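Local coordinates for rhusiopathiae surface protein B (Erysipelothrix rhusiopathiae, PDB 3V10) that probably binds collagen, this chain being the collagen-binding region of a longer, cell-wall-anchored surface adhesin, at residues L32-M37 / F99-D104; G213-D218 / G238-E243; Q245-M250 / V263-R268. All coordinates share one frame; numbering follows the deposited sequence.

The three contacts sample both halves of the collagen-binding region. Contact 1 lies in the bacterial Ig domain, while contacts 2 and 3 share the collagen binding domain on the other side of the chain's centre. Centre to centre, contact 1 is about 47 Å from contact 2 and about 42 Å from contact 3. The centres of contacts 2 and 3 are about 6 Å apart, and the two touch directly: Ile215 CD1 lies 3.6 Å from Leu247 CD1, and strands 239-243 and 246-251 are adjacent in one sheet. In the collagen hug model, two such domains would close around the collagen helix; these contacts lie in their separate interiors.

Contact 1 (L32-M37 / F99-D104); sequences LAFSDM and FEFMED
Phe34 meets Phe99 and Phe101 through ring carbons alone, and the polar anchoring sits beside the cluster, where Asp36 OD2 accepts a hydrogen bond from the backbone N of Val111. Phe34 reaches across from strand 28-35 and brings its far edge up against two rings that strand 96-101 sends toward it. Its CZ lies 4.0 Å from Phe99 CZ, and the neighbouring Phe34 CE1 lies 3.9 Å from Phe101 CZ, so two adjacent carbons at the far end of one ring serve two partners.

With Phe99 the pair is T-shaped (edge-to-face): the edge of Phe34 is turned toward the Phe99 face, with centroids 5.5 Å apart and planes at 66°. The Phe34 and Phe101 side chains instead run past one another in opposite senses and meet through those two carbons, CE1 and CZ. The two rings of 96-101 also pack on each other, Phe99 CE1 standing 3.5 Å above the plane of the Phe101 ring, over its centre. Their first torsions differ: Phe99 has CG anti to the backbone N (chi1 174°), whereas Phe101 has CG anti to the carbonyl carbon (chi1 -74°). This turns two residues of one strand into an edge-against-face pair, both within range of Phe34.

More aromatic rings continue the cluster. Phe51 stacks on Phe99 and meets Phe34 edge-to-face, while Phe45 stacks on Phe101; Ile115 of strand 112-123 touches both Phe34 and Phe99. The CA atoms of Phe34 and Phe99 are 11.8 Å apart, too far for strand pairing, and the rings span that distance. Such a buried aromatic cluster between facing strands is the core of a beta sandwich, consistent with the DEv-IgG fold described for this protein.

Contact 2 (G213-D218 / G238-E243); sequences GSIMVD and GTITVE
Ile215 lays its CD1 methyl across two residues of strand 239-243, 3.7 Å from Val242 CG2 and 4.2 Å from Ile240 CG2. The chain that carries this methyl is extended, with CG1 anti to the carbonyl carbon (chi1 -58°) and CD1 anti to CA (chi2 174°), so the delta methyl is carried well clear of its own backbone. Ile215 and Val242 pass side by side, pointing opposite ways, and do not meet head-on.

Two residues on in 213-218 and two residues back in 238-243 the manner changes. Val217 and Ile240 meet end-on through their methyls, with Val217 CG2 and Ile240 CD1 at 3.9 Å. Ile240 is therefore used on both branches: the delta methyl goes to Val217, and the CG2 methyl faces Ile215. Pairing 215 with 242 and 217 with 240 follows from the opposed run of the two segments. The nearest CA atoms, those of Ile215 and Ile240, are 9.1 Å apart, a spacing of sheet against sheet.

The two strands indeed belong to different sheets, 208-221 to the five-stranded one and 239-243 to the six-stranded one. Helix 230-236, which precedes Gly238 in the connection, packs against this layer: Phe233 touches both Val217 and Ile240, and Ala230 touches Ile215. The side chain of Asn234, through OD1, accepts a hydrogen bond from Ile240 N, tying the start of strand 239-243 to that helix.

Everything that passes between the segments is branched aliphatic carbon on carbon, so the grip rests on dispersion and on exclusion of water, and between these two segments it is the fit of methyl groups, with no directional bond, that holds sheet to sheet.

Contact 3 (Q245-M250 / V263-R268); sequences QVLTVM and VTYDTR
Leu247 is the first residue of 245-250 to reach across, placing its CD1 methyl over one face of the Tyr265 ring. The methyl is 4.2 Å from the ring centroid and 15° off the normal, a CH-pi contact displaced toward the rim, with Tyr265 CD1 its nearest atom at 4.0 Å. With CG between the backbone N and the carbonyl carbon (chi1 63°), the Tyr265 ring lies between the two sheets with that face toward Leu247; the two side chains cross at a slant.

Val249 follows two residues on, from the same side of strand 246-251. Its CG2 approaches Val263 CG2 at 4.3 Å, a looser methyl-to-methyl touch, although the backbones are closer here: CA to CA, Val249 and Val263 are 8.6 Å apart, against 10.0 Å for Leu247 and Tyr265.

Around this layer, Ile215 touches Tyr265, Ile187 touches Val249, and Trp183 stacks with Tyr265. The phenol OH is hydrogen-bonded to Asp202 OD2, on strand 198-204, the neighbour that also pairs with Leu247 through its backbone. Tyr265 is thus amphipathic in use: its carbon face packs against leucine while its oxygen is tied to the opposing sheet, so a tyrosine can lie buried here with its polar end satisfied.

Contact 1 (L32-M37 / F99-D104)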
ATOM      1  N   LEU A  32      -9.890 -15.190   2.235  1.00 15.32           N
ATOM      2  CA  LEU A  32     -10.876 -16.155   1.780  1.00 14.03           C
ATOM      3  C   LEU A  32     -10.321 -17.575   1.803  1.00 14.93           C
ATOM      4  O   LEU A  32      -9.170 -17.816   1.441  1.00 14.58           O
ATOM      5  CB  LEU A  32     -11.318 -15.783   0.357  1.00 13.32           C
ATOM      6  CG  LEU A  32     -12.386 -16.613  -0.349  1.00 13.73           C
ATOM      7  CD1 LEU A  32     -13.742 -16.385   0.311  1.00 13.89           C
ATOM      8  CD2 LEU A  32     -12.434 -16.214  -1.822  1.00 13.77           C
ATOM      9  N   ALA A  33     -11.147 -18.518   2.240  1.00 14.14           N
ATOM     10  CA  ALA A  33     -10.749 -19.913   2.293  1.00 13.38           C
ATOM     11  C   ALA A  33     -11.808 -20.736   1.578  1.00 13.09           C
ATOM     12  O   ALA A  33     -12.990 -20.404   1.620  1.00 13.73           O
ATOM     13  CB  ALA A  33     -10.619 -20.370   3.745  1.00 13.59           C
ATOM     14  N   PHE A  34     -11.382 -21.800   0.912  1.00 13.47           N
ATOM     15  CA  PHE A  34     -12.317 -22.673   0.217  1.00 15.56           C
ATOM     16  C   PHE A  34     -11.844 -24.119   0.234  1.00 15.10           C
ATOM     17  O   PHE A  34     -10.712 -24.416   0.631  1.00 12.68           O
ATOM     18  CB  PHE A  34     -12.538 -22.183  -1.225  1.00 14.67           C
ATOM     19  CG  PHE A  34     -11.306 -22.211  -2.081  1.00 15.17           C
ATOM     20  CD1 PHE A  34     -11.000 -23.333  -2.844  1.00 16.02           C
ATOM     21  CD2 PHE A  34     -10.450 -21.113  -2.126  1.00 16.34           C
ATOM     22  CE1 PHE A  34      -9.861 -23.361  -3.639  1.00 18.08           C
ATOM     23  CE2 PHE A  34      -9.307 -21.133  -2.917  1.00 15.78           C
ATOM     24  CZ  PHE A  34      -9.014 -22.260  -3.677  1.00 17.06           C
ATOM     25  N   SER A  35     -12.724 -25.029  -0.164  1.00 14.95           N
ATOM     26  CA  SER A  35     -12.373 -26.438  -0.198  1.00 17.56           C
ATOM     27  C   SER A  35     -13.293 -27.152  -1.171  1.00 18.41           C
ATOM     28  O   SER A  35     -14.189 -26.537  -1.752  1.00 18.87           O
ATOM     29  CB  SER A  35     -12.505 -27.060   1.193  1.00 18.73           C
ATOM     30  OG  SER A  35     -13.847 -27.000   1.643  1.00 21.76           O
ATOM     31  N   ASP A  36     -13.069 -28.448  -1.345  1.00 18.38           N
ATOM     32  CA  ASP A  36     -13.879 -29.244  -2.252  1.00 18.53           C
ATOM     33  C   ASP A  36     -15.172 -29.770  -1.631  1.00 18.29           C
ATOM     34  O   ASP A  36     -15.736 -30.751  -2.112  1.00 18.76           O
ATOM     35  CB  ASP A  36     -13.060 -30.414  -2.804  1.00 20.11           C
ATOM     36  CG  ASP A  36     -12.335 -31.183  -1.717  1.00 21.73           C
ATOM     37  OD1 ASP A  36     -12.768 -31.129  -0.548  1.00 23.80           O
ATOM     38  OD2 ASP A  36     -11.335 -31.851  -2.040  1.00 26.68           O
ATOM     39  N   MET A  37     -15.633 -29.133  -0.558  1.00 17.10           N
ATOM     40  CA  MET A  37     -16.888 -29.539   0.075  1.00 19.01           C
ATOM     41  C   MET A  37     -17.931 -28.486  -0.270  1.00 18.37           C
ATOM     42  O   MET A  37     -17.854 -27.345   0.193  1.00 17.78           O
ATOM     43  CB  MET A  37     -16.749 -29.634   1.600  1.00 20.22           C
ATOM     44  CG  MET A  37     -15.998 -30.856   2.105  1.00 19.69           C
ATOM     45  SD  MET A  37     -16.554 -32.422   1.381  1.00 23.44           S
ATOM     46  CE  MET A  37     -18.229 -32.435   1.745  1.00  1.10           C
ATOM     47  N   PHE A  99     -10.011 -16.613 -10.456  1.00 10.04           N
ATOM     48  CA  PHE A  99      -9.216 -17.748 -10.008  1.00 10.07           C
ATOM     49  C   PHE A  99      -9.563 -18.929 -10.900  1.00 10.07           C
ATOM     50  O   PHE A  99     -10.739 -19.219 -11.108  1.00 10.57           O
ATOM     51  CB  PHE A  99      -9.509 -18.110  -8.549  1.00 10.73           C
ATOM     52  CG  PHE A  99      -8.810 -19.366  -8.092  1.00 11.92           C
ATOM     53  CD1 PHE A  99      -9.339 -20.623  -8.383  1.00 13.41           C
ATOM     54  CD2 PHE A  99      -7.602 -19.295  -7.410  1.00 16.13           C
ATOM     55  CE1 PHE A  99      -8.677 -21.787  -8.006  1.00 15.30           C
ATOM     56  CE2 PHE A  99      -6.925 -20.460  -7.024  1.00 17.22           C
ATOM     57  CZ  PHE A  99      -7.466 -21.707  -7.323  1.00 17.40           C
ATOM     58  N   GLU A 100      -8.543 -19.597 -11.431  1.00 10.07           N
ATOM     59  CA  GLU A 100      -8.750 -20.757 -12.293  1.00 12.41           C
ATOM     60  C   GLU A 100      -7.850 -21.915 -11.870  1.00 13.88           C
ATOM     61  O   GLU A 100      -6.674 -21.720 -11.567  1.00 12.85           O
ATOM     62  CB  GLU A 100      -8.471 -20.393 -13.759  1.00 15.95           C
ATOM     63  CG  GLU A 100      -8.547 -21.575 -14.721  1.00 20.58           C
ATOM     64  CD  GLU A 100      -8.219 -21.191 -16.155  1.00 25.57           C
ATOM     65  OE1 GLU A 100      -7.185 -20.523 -16.367  1.00 27.56           O
ATOM     66  OE2 GLU A 100      -8.985 -21.563 -17.071  1.00 26.29           O
ATOM     67  N   PHE A 101      -8.419 -23.116 -11.835  1.00 13.48           N
ATOM     68  CA  PHE A 101      -7.671 -24.310 -11.472  1.00 15.22           C
ATOM     69  C   PHE A 101      -6.833 -24.754 -12.667  1.00 15.32           C
ATOM     70  O   PHE A 101      -7.310 -24.759 -13.799  1.00 15.78           O
ATOM     71  CB  PHE A 101      -8.640 -25.429 -11.074  1.00 15.30           C
ATOM     72  CG  PHE A 101      -9.276 -25.233  -9.723  1.00 15.39           C
ATOM     73  CD1 PHE A 101      -8.578 -25.550  -8.563  1.00 15.51           C
ATOM     74  CD2 PHE A 101     -10.570 -24.731  -9.612  1.00 14.67           C
ATOM     75  CE1 PHE A 101      -9.156 -25.373  -7.310  1.00 14.60           C
ATOM     76  CE2 PHE A 101     -11.159 -24.549  -8.359  1.00 15.97           C
ATOM     77  CZ  PHE A 101     -10.449 -24.871  -7.206  1.00 14.73           C
ATOM     78  N   MET A 102      -5.584 -25.129 -12.414  1.00 16.84           N
ATOM     79  CA  MET A 102      -4.689 -25.572 -13.476  1.00 18.16           C
ATOM     80  C   MET A 102      -4.685 -27.094 -13.601  1.00 18.60           C
ATOM     81  O   MET A 102      -5.256 -27.796 -12.767  1.00 18.69           O
ATOM     82  CB  MET A 102      -3.265 -25.057 -13.221  1.00 18.46           C
ATOM     83  CG  MET A 102      -3.112 -23.539 -13.338  1.00 17.90           C
ATOM     84  SD  MET A 102      -3.351 -22.884 -15.025  1.00 19.94           S
ATOM     85  CE  MET A 102      -5.032 -22.358 -14.960  1.00 18.89           C
ATOM     86  N   GLU A 103      -4.033 -27.586 -14.650  1.00 19.08           N
ATOM     87  CA  GLU A 103      -3.933 -29.014 -14.947  1.00 20.85           C
ATOM     88  C   GLU A 103      -3.673 -29.945 -13.761  1.00 20.51           C
ATOM     89  O   GLU A 103      -4.387 -30.930 -13.566  1.00 21.72           O
ATOM     90  CB  GLU A 103      -2.833 -29.237 -15.991  1.00 21.89           C
ATOM     91  CG  GLU A 103      -2.634 -30.685 -16.417  1.00 25.36           C
ATOM     92  CD  GLU A 103      -3.827 -31.241 -17.166  1.00 28.10           C
ATOM     93  OE1 GLU A 103      -4.469 -30.472 -17.916  1.00 29.18           O
ATOM     94  OE2 GLU A 103      -4.113 -32.446 -17.017  1.00 30.47           O
ATOM     95  N   ASP A 104      -2.654 -29.638 -12.969  1.00 19.67           N
ATOM     96  CA  ASP A 104      -2.299 -30.495 -11.850  1.00 20.56           C
ATOM     97  C   ASP A 104      -3.276 -30.608 -10.692  1.00 21.70           C
ATOM     98  O   ASP A 104      -2.976 -31.264  -9.696  1.00 21.57           O
ATOM     99  CB  ASP A 104      -0.921 -30.115 -11.325  1.00 21.66           C
ATOM    100  CG  ASP A 104       0.187 -30.494 -12.291  1.00 23.52           C
ATOM    101  OD1 ASP A 104       0.374 -31.706 -12.531  1.00 25.58           O
ATOM    102  OD2 ASP A 104       0.863 -29.583 -12.815  1.00 24.56           O
TER

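Contact 2 (G213-D218 / G238-E243)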
ATOM      1  N   GLY A 213      18.695   5.830  -7.676  1.00 14.76           N
ATOM      2  CA  GLY A 213      18.314   6.921  -8.560  1.00 15.69           C
ATOM      3  C   GLY A 213      16.879   7.415  -8.511  1.00 16.30           C
ATOM      4  O   GLY A 213      16.454   8.156  -9.402  1.00 16.57           O
ATOM      5  N   SER A 214      16.133   7.054  -7.472  1.00 13.51           N
ATOM      6  CA  SER A 214      14.730   7.460  -7.389  1.00 12.76           C
ATOM      7  C   SER A 214      14.467   8.720  -6.571  1.00 11.82           C
ATOM      8  O   SER A 214      13.313   9.123  -6.408  1.00 12.49           O
ATOM      9  CB  SER A 214      13.900   6.321  -6.799  1.00 12.57           C
ATOM     10  OG  SER A 214      14.245   6.121  -5.440  1.00 11.56           O
ATOM     11  N   ILE A 215      15.521   9.339  -6.055  1.00 10.53           N
ATOM     12  CA  ILE A 215      15.352  10.537  -5.231  1.00 10.32           C
ATOM     13  C   ILE A 215      15.168  11.820  -6.026  1.00 11.55           C
ATOM     14  O   ILE A 215      16.002  12.163  -6.859  1.00 11.38           O
ATOM     15  CB  ILE A 215      16.555  10.739  -4.300  1.00 11.31           C
ATOM     16  CG1 ILE A 215      16.730   9.509  -3.406  1.00 10.18           C
ATOM     17  CG2 ILE A 215      16.349  11.986  -3.454  1.00 11.62           C
ATOM     18  CD1 ILE A 215      17.977   9.567  -2.546  1.00 10.98           C
ATOM     19  N   MET A 216      14.079  12.529  -5.751  1.00 11.29           N
ATOM     20  CA  MET A 216      13.795  13.794  -6.413  1.00 12.55           C
ATOM     21  C   MET A 216      13.383  14.775  -5.318  1.00 12.34           C
ATOM     22  O   MET A 216      13.084  14.364  -4.200  1.00  9.59           O
ATOM     23  CB  MET A 216      12.668  13.625  -7.435  1.00 11.76           C
ATOM     24  CG  MET A 216      12.961  12.610  -8.549  1.00 15.41           C
ATOM     25  SD  MET A 216      14.236  13.136  -9.725  1.00  9.97           S
ATOM     26  CE  MET A 216      15.468  11.922  -9.524  1.00 21.45           C
ATOM     27  N   VAL A 217      13.377  16.068  -5.619  1.00 11.15           N
ATOM     28  CA  VAL A 217      13.011  17.055  -4.606  1.00 11.50           C
ATOM     29  C   VAL A 217      12.139  18.174  -5.156  1.00 12.96           C
ATOM     30  O   VAL A 217      12.431  18.721  -6.210  1.00 15.92           O
ATOM     31  CB  VAL A 217      14.269  17.724  -3.996  1.00 11.54           C
ATOM     32  CG1 VAL A 217      13.875  18.614  -2.834  1.00 12.54           C
ATOM     33  CG2 VAL A 217      15.270  16.670  -3.554  1.00 13.79           C
ATOM     34  N   ASP A 218      11.063  18.498  -4.450  1.00 14.16           N
ATOM     35  CA  ASP A 218      10.213  19.607  -4.852  1.00 17.37           C
ATOM     36  C   ASP A 218      10.685  20.770  -3.994  1.00 18.06           C
ATOM     37  O   ASP A 218      10.854  20.625  -2.781  1.00 16.88           O
ATOM     38  CB  ASP A 218       8.740  19.314  -4.574  1.00 18.68           C
ATOM     39  CG  ASP A 218       8.187  18.233  -5.470  1.00 22.76           C
ATOM     40  OD1 ASP A 218       8.321  18.367  -6.703  1.00 25.47           O
ATOM     41  OD2 ASP A 218       7.617  17.252  -4.947  1.00 28.06           O
ATOM     42  N   GLY A 238      21.556  21.963  -0.937  1.00 16.10           N
ATOM     43  CA  GLY A 238      22.085  21.262   0.212  1.00 16.45           C
ATOM     44  C   GLY A 238      22.783  19.977  -0.156  1.00 15.19           C
ATOM     45  O   GLY A 238      23.380  19.878  -1.224  1.00 17.22           O
ATOM     46  N   THR A 239      22.700  18.990   0.729  1.00 14.03           N
ATOM     47  CA  THR A 239      23.348  17.712   0.492  1.00 14.14           C
ATOM     48  C   THR A 239      22.459  16.546   0.898  1.00 13.84           C
ATOM     49  O   THR A 239      21.890  16.528   1.990  1.00 13.54           O
ATOM     50  CB  THR A 239      24.672  17.591   1.285  1.00 16.45           C
ATOM     51  OG1 THR A 239      25.509  18.725   1.015  1.00 17.28           O
ATOM     52  CG2 THR A 239      25.420  16.316   0.889  1.00 18.34           C
ATOM     53  N   ILE A 240      22.337  15.580  -0.000  1.00 13.20           N
ATOM     54  CA  ILE A 240      21.569  14.378   0.275  1.00 13.41           C
ATOM     55  C   ILE A 240      22.539  13.226   0.075  1.00 13.78           C
ATOM     56  O   ILE A 240      23.159  13.100  -0.983  1.00 13.68           O
ATOM     57  CB  ILE A 240      20.383  14.220  -0.687  1.00 13.14           C
ATOM     58  CG1 ILE A 240      19.306  15.254  -0.354  1.00 15.02           C
ATOM     59  CG2 ILE A 240      19.813  12.811  -0.587  1.00 15.67           C
ATOM     60  CD1 ILE A 240      18.120  15.231  -1.303  1.00 16.75           C
ATOM     61  N   THR A 241      22.693  12.404   1.104  1.00 12.65           N
ATOM     62  CA  THR A 241      23.589  11.267   1.027  1.00 13.00           C
ATOM     63  C   THR A 241      22.812   9.987   1.277  1.00 13.29           C
ATOM     64  O   THR A 241      21.771   9.998   1.932  1.00 11.63           O
ATOM     65  CB  THR A 241      24.723  11.374   2.073  1.00 13.58           C
ATOM     66  OG1 THR A 241      24.169  11.347   3.396  1.00 11.88           O
ATOM     67  CG2 THR A 241      25.497  12.674   1.879  1.00 15.63           C
ATOM     68  N   VAL A 242      23.314   8.886   0.735  1.00 13.61           N
ATOM     69  CA  VAL A 242      22.680   7.593   0.930  1.00 13.76           C
ATOM     70  C   VAL A 242      23.779   6.598   1.247  1.00 13.32           C
ATOM     71  O   VAL A 242      24.747   6.478   0.501  1.00 14.09           O
ATOM     72  CB  VAL A 242      21.934   7.110  -0.338  1.00 15.78           C
ATOM     73  CG1 VAL A 242      21.334   5.730  -0.096  1.00 17.33           C
ATOM     74  CG2 VAL A 242      20.837   8.090  -0.709  1.00 16.57           C
ATOM     75  N   GLU A 243      23.646   5.915   2.375  1.00 12.54           N
ATOM     76  CA  GLU A 243      24.608   4.904   2.773  1.00 13.06           C
ATOM     77  C   GLU A 243      23.788   3.755   3.329  1.00 11.75           C
ATOM     78  O   GLU A 243      23.248   3.842   4.426  1.00 10.73           O
ATOM     79  CB  GLU A 243      25.558   5.433   3.847  1.00 15.18           C
ATOM     80  CG  GLU A 243      26.395   6.647   3.444  1.00 21.18           C
ATOM     81  CD  GLU A 243      27.260   6.412   2.211  1.00 24.99           C
ATOM     82  OE1 GLU A 243      27.837   5.314   2.075  1.00 25.35           O
ATOM     83  OE2 GLU A 243      27.376   7.340   1.380  1.00 27.61           O
TER

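Contact 3 (Q245-M250 / V263-R268)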
ATOM      1  N   GLN A 245      20.928   1.752   4.353  1.00 11.28           N
ATOM      2  CA  GLN A 245      19.543   2.073   4.673  1.00 10.34           C
ATOM      3  C   GLN A 245      19.373   3.511   5.159  1.00  9.25           C
ATOM      4  O   GLN A 245      18.258   3.944   5.433  1.00  9.08           O
ATOM      5  CB  GLN A 245      19.039   1.134   5.772  1.00  9.52           C
ATOM      6  CG  GLN A 245      19.053  -0.347   5.419  1.00 12.67           C
ATOM      7  CD  GLN A 245      18.119  -0.682   4.273  1.00 14.08           C
ATOM      8  OE1 GLN A 245      18.528  -0.721   3.117  1.00 13.38           O
ATOM      9  NE2 GLN A 245      16.847  -0.915   4.593  1.00 14.70           N
ATOM     10  N   VAL A 246      20.473   4.250   5.262  1.00  9.20           N
ATOM     11  CA  VAL A 246      20.408   5.615   5.763  1.00 10.32           C
ATOM     12  C   VAL A 246      20.468   6.716   4.710  1.00  8.09           C
ATOM     13  O   VAL A 246      21.451   6.845   3.988  1.00  9.78           O
ATOM     14  CB  VAL A 246      21.539   5.874   6.784  1.00 10.49           C
ATOM     15  CG1 VAL A 246      21.338   7.243   7.430  1.00 11.87           C
ATOM     16  CG2 VAL A 246      21.563   4.765   7.845  1.00 11.54           C
ATOM     17  N   LEU A 247      19.403   7.512   4.640  1.00  9.21           N
ATOM     18  CA  LEU A 247      19.312   8.627   3.704  1.00  7.95           C
ATOM     19  C   LEU A 247      19.329   9.889   4.565  1.00  8.68           C
ATOM     20  O   LEU A 247      18.482  10.068   5.446  1.00  7.39           O
ATOM     21  CB  LEU A 247      18.016   8.535   2.890  1.00  8.73           C
ATOM     22  CG  LEU A 247      17.773   9.578   1.793  1.00 10.71           C
ATOM     23  CD1 LEU A 247      16.715   9.054   0.813  1.00 14.95           C
ATOM     24  CD2 LEU A 247      17.324  10.888   2.424  1.00 12.78           C
ATOM     25  N   THR A 248      20.311  10.747   4.321  1.00  7.35           N
ATOM     26  CA  THR A 248      20.459  11.967   5.098  1.00  8.74           C
ATOM     27  C   THR A 248      20.255  13.197   4.235  1.00  9.19           C
ATOM     28  O   THR A 248      20.764  13.273   3.121  1.00  9.38           O
ATOM     29  CB  THR A 248      21.866  12.032   5.736  1.00  9.31           C
ATOM     30  OG1 THR A 248      22.090  10.842   6.499  1.00  8.93           O
ATOM     31  CG2 THR A 248      22.000  13.263   6.645  1.00  9.67           C
ATOM     32  N   VAL A 249      19.494  14.153   4.758  1.00  8.75           N
ATOM     33  CA  VAL A 249      19.221  15.394   4.053  1.00 10.08           C
ATOM     34  C   VAL A 249      19.726  16.527   4.929  1.00  9.78           C
ATOM     35  O   VAL A 249      19.326  16.646   6.090  1.00  9.74           O
ATOM     36  CB  VAL A 249      17.701  15.592   3.817  1.00 10.94           C
ATOM     37  CG1 VAL A 249      17.445  16.902   3.068  1.00 12.23           C
ATOM     38  CG2 VAL A 249      17.142  14.413   3.037  1.00 10.61           C
ATOM     39  N   MET A 250      20.615  17.344   4.374  1.00 11.13           N
ATOM     40  CA  MET A 250      21.174  18.476   5.096  1.00 11.46           C
ATOM     41  C   MET A 250      20.897  19.746   4.303  1.00 11.64           C
ATOM     42  O   MET A 250      21.195  19.822   3.105  1.00 12.25           O
ATOM     43  CB  MET A 250      22.683  18.276   5.310  1.00 12.33           C
ATOM     44  CG  MET A 250      23.008  17.161   6.302  1.00 11.58           C
ATOM     45  SD  MET A 250      24.775  16.712   6.399  1.00 10.65           S
ATOM     46  CE  MET A 250      24.786  15.312   5.309  1.00 15.50           C
ATOM     47  N   VAL A 263      11.193  15.951  -0.275  1.00 12.61           N
ATOM     48  CA  VAL A 263      12.090  14.921  -0.778  1.00 11.31           C
ATOM     49  C   VAL A 263      11.292  13.639  -0.990  1.00 12.64           C
ATOM     50  O   VAL A 263      10.663  13.132  -0.060  1.00 11.90           O
ATOM     51  CB  VAL A 263      13.238  14.634   0.227  1.00 10.13           C
ATOM     52  CG1 VAL A 263      14.136  13.527  -0.303  1.00 11.25           C
ATOM     53  CG2 VAL A 263      14.052  15.901   0.469  1.00  8.51           C
ATOM     54  N   THR A 264      11.311  13.118  -2.214  1.00 10.66           N
ATOM     55  CA  THR A 264      10.594  11.889  -2.515  1.00 11.54           C
ATOM     56  C   THR A 264      11.565  10.813  -2.983  1.00  9.18           C
ATOM     57  O   THR A 264      12.628  11.110  -3.524  1.00  8.61           O
ATOM     58  CB  THR A 264       9.516  12.108  -3.605  1.00 12.61           C
ATOM     59  OG1 THR A 264      10.131  12.587  -4.807  1.00 10.43           O
ATOM     60  CG2 THR A 264       8.485  13.125  -3.129  1.00 13.84           C
ATOM     61  N   TYR A 265      11.203   9.562  -2.746  1.00  9.01           N
ATOM     62  CA  TYR A 265      12.032   8.437  -3.158  1.00  9.17           C
ATOM     63  C   TYR A 265      11.223   7.158  -3.060  1.00  9.90           C
ATOM     64  O   TYR A 265      10.141   7.138  -2.472  1.00  9.64           O
ATOM     65  CB  TYR A 265      13.289   8.316  -2.280  1.00 10.05           C
ATOM     66  CG  TYR A 265      13.029   8.028  -0.820  1.00  8.44           C
ATOM     67  CD1 TYR A 265      12.754   9.063   0.077  1.00  9.51           C
ATOM     68  CD2 TYR A 265      13.052   6.722  -0.330  1.00 10.24           C
ATOM     69  CE1 TYR A 265      12.510   8.806   1.422  1.00  9.72           C
ATOM     70  CE2 TYR A 265      12.805   6.452   1.021  1.00  9.60           C
ATOM     71  CZ  TYR A 265      12.536   7.501   1.888  1.00  8.97           C
ATOM     72  OH  TYR A 265      12.289   7.254   3.218  1.00 11.07           O
ATOM     73  N   ASP A 266      11.757   6.093  -3.642  1.00  9.76           N
ATOM     74  CA  ASP A 266      11.086   4.803  -3.622  1.00  9.43           C
ATOM     75  C   ASP A 266      11.932   3.758  -2.919  1.00  8.72           C
ATOM     76  O   ASP A 266      13.158   3.872  -2.853  1.00  9.00           O
ATOM     77  CB  ASP A 266      10.832   4.287  -5.047  1.00  6.81           C
ATOM     78  CG  ASP A 266      10.095   5.283  -5.920  1.00 11.93           C
ATOM     79  OD1 ASP A 266       9.389   6.154  -5.379  1.00 14.65           O
ATOM     80  OD2 ASP A 266      10.210   5.172  -7.161  1.00 14.79           O
ATOM     81  N   THR A 267      11.269   2.743  -2.384  1.00  9.59           N
ATOM     82  CA  THR A 267      11.979   1.627  -1.783  1.00  9.43           C
ATOM     83  C   THR A 267      11.383   0.392  -2.443  1.00 10.11           C
ATOM     84  O   THR A 267      10.299   0.454  -3.028  1.00 11.45           O
ATOM     85  CB  THR A 267      11.808   1.534  -0.256  1.00 10.37           C
ATOM     86  OG1 THR A 267      10.446   1.237   0.068  1.00  7.45           O
ATOM     87  CG2 THR A 267      12.247   2.833   0.400  1.00 12.73           C
ATOM     88  N   ARG A 268      12.098  -0.720  -2.358  1.00 10.05           N
ATOM     89  CA  ARG A 268      11.658  -1.960  -2.973  1.00  9.89           C
ATOM     90  C   ARG A 268      11.723  -3.073  -1.949  1.00 10.48           C
ATOM     91  O   ARG A 268      12.755  -3.283  -1.319  1.00  8.98           O
ATOM     92  CB  ARG A 268      12.560  -2.268  -4.171  1.00 10.28           C
ATOM     93  CG  ARG A 268      12.218  -3.520  -4.954  1.00  9.80           C
ATOM     94  CD  ARG A 268      12.872  -3.443  -6.325  1.00 12.49           C
ATOM     95  NE  ARG A 268      12.355  -2.292  -7.058  1.00 13.58           N
ATOM     96  CZ  ARG A 268      12.904  -1.770  -8.148  1.00 16.41           C
ATOM     97  NH1 ARG A 268      14.012  -2.293  -8.663  1.00 18.27           N
ATOM     98  NH2 ARG A 268      12.345  -0.710  -8.716  1.00 15.60           N
TER